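Local coordinates for protein NDP-rhamnosyltransferase (Saccharopolyspora spinosa, PDB 3TSA) that is a glycosyltransferase of the GT-B fold, with two domains each built on a parallel beta sheet, at residues A42-H45 with T50-G53. Numbering follows the deposited sequence.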
ATOM      1  N   ALA A  42      11.077   6.348   2.158  1.00 21.07           N
ATOM      2  CA  ALA A  42       9.809   6.854   2.650  1.00 19.76           C
ATOM      3  C   ALA A  42       8.675   6.721   1.587  1.00 17.12           C
ATOM      4  O   ALA A  42       7.509   6.434   1.944  1.00 17.88           O
ATOM      5  CB  ALA A  42      10.029   8.383   3.176  1.00 20.87           C
ATOM      6  N   THR A  43       9.018   6.794   0.298  1.00 15.69           N
ATOM      7  CA  THR A  43       8.034   6.581  -0.764  1.00 14.94           C
ATOM      8  C   THR A  43       7.537   5.077  -0.708  1.00 14.63           C
ATOM      9  O   THR A  43       6.302   4.783  -0.800  1.00 16.39           O
ATOM     10  CB  THR A  43       8.674   6.819  -2.072  1.00 17.47           C
ATOM     11  OG1 THR A  43       9.111   8.206  -2.044  1.00 19.76           O
ATOM     12  CG2 THR A  43       7.612   6.696  -3.217  1.00 17.58           C
ATOM     13  N   ALA A  44       8.509   4.194  -0.535  1.00 15.68           N
ATOM     14  CA  ALA A  44       8.245   2.725  -0.494  1.00 14.61           C
ATOM     15  C   ALA A  44       7.366   2.361   0.737  1.00 12.31           C
ATOM     16  O   ALA A  44       6.272   1.796   0.660  1.00 16.01           O
ATOM     17  CB  ALA A  44       9.586   1.912  -0.497  1.00 13.95           C
ATOM     18  N   HIS A  45       7.838   2.813   1.895  1.00 14.32           N
ATOM     19  CA  HIS A  45       7.131   2.613   3.108  1.00 15.77           C
ATOM     20  C   HIS A  45       5.797   3.265   3.142  1.00 17.11           C
ATOM     21  O   HIS A  45       4.794   2.640   3.633  1.00 16.57           O
ATOM     22  CB  HIS A  45       7.955   2.989   4.340  1.00 16.40           C
ATOM     23  CG  HIS A  45       9.190   2.170   4.517  1.00 17.34           C
ATOM     24  ND1 HIS A  45      10.161   2.490   5.439  1.00 19.93           N
ATOM     25  CD2 HIS A  45       9.614   1.024   3.905  1.00 17.53           C
ATOM     26  CE1 HIS A  45      11.128   1.584   5.394  1.00 19.88           C
ATOM     27  NE2 HIS A  45      10.839   0.701   4.450  1.00 17.35           N
ATOM     28  N   THR A  50       7.569  -3.126   1.550  1.00 12.67           N
ATOM     29  CA  THR A  50       8.809  -3.383   2.298  1.00 12.80           C
ATOM     30  C   THR A  50      10.063  -3.181   1.424  1.00 13.17           C
ATOM     31  O   THR A  50      10.021  -3.409   0.208  1.00 15.62           O
ATOM     32  CB  THR A  50       8.820  -4.807   2.941  1.00 13.68           C
ATOM     33  OG1 THR A  50       8.679  -5.760   1.928  1.00 18.86           O
ATOM     34  CG2 THR A  50       7.659  -4.912   3.938  1.00 13.38           C
ATOM     35  N   THR A  51      11.160  -2.887   2.118  1.00 14.87           N
ATOM     36  CA  THR A  51      12.427  -2.510   1.489  1.00 14.60           C
ATOM     37  C   THR A  51      13.635  -3.329   1.905  1.00 16.10           C
ATOM     38  O   THR A  51      13.668  -4.004   2.962  1.00 15.18           O
ATOM     39  CB  THR A  51      12.766  -1.024   1.737  1.00 13.60           C
ATOM     40  OG1 THR A  51      12.897  -0.766   3.147  1.00 16.32           O
ATOM     41  CG2 THR A  51      11.730  -0.109   1.087  1.00 15.65           C
ATOM     42  N   ALA A  52      14.599  -3.350   0.997  1.00 15.52           N
ATOM     43  CA  ALA A  52      15.940  -3.796   1.328  1.00 17.00           C
ATOM     44  C   ALA A  52      16.795  -2.541   1.153  1.00 17.93           C
ATOM     45  O   ALA A  52      16.752  -1.890   0.109  1.00 19.29           O
ATOM     46  CB  ALA A  52      16.385  -4.892   0.405  1.00 17.27           C
ATOM     47  N   GLY A  53      17.536  -2.176   2.194  1.00 19.52           N
ATOM     48  CA  GLY A  53      18.360  -0.960   2.067  1.00 20.28           C
ATOM     49  C   GLY A  53      19.566  -1.091   1.149  1.00 19.99           C
ATOM     50  O   GLY A  53      20.268  -2.133   1.101  1.00 21.82           O
TER
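H45 and T51 join the C-terminal part of helix 38-46 to strand 50-53, the last two elements of a beta-alpha-beta unit that starts with strand 31-36, in the Rossmann-like N-terminal domain of a GT-B fold. Only four residues separate the segments, and the closest CA atoms across the contact are those of H45 and T50, 6.3 Å apart. Strand 50-53 bonds in parallel to strand 31-36 and ends the sheet within its own chain, but T50 and T51 also pair with a strand of the second subunit, carrying the sheet across the dimer interface.

Across the contact, the CB atoms of A44 and T51 each point toward the other segment, whereas those of T50 and A52 turn away. A44 CB meets T51 CG2 at 3.3 Å, tighter than an ordinary carbon-carbon contact. T51 CG2 also lies 3.6 Å from H45 NE2, so this one methyl packs against both helix residues. T51 CG2 is anti to its carbonyl carbon, which leaves OG1 between that carbon and the backbone N (chi1 61°) and facing the imidazole. The two side chains of H45 and T51 meet nearly at right angles. A207 of the second subunit packs on T51, and G206 of that subunit on H45. T51 OG1 sits at the edge of the H45 ring, near its plane, and shares with H45 NE2 a somewhat bent hydrogen bond of 2.8 Å (149°).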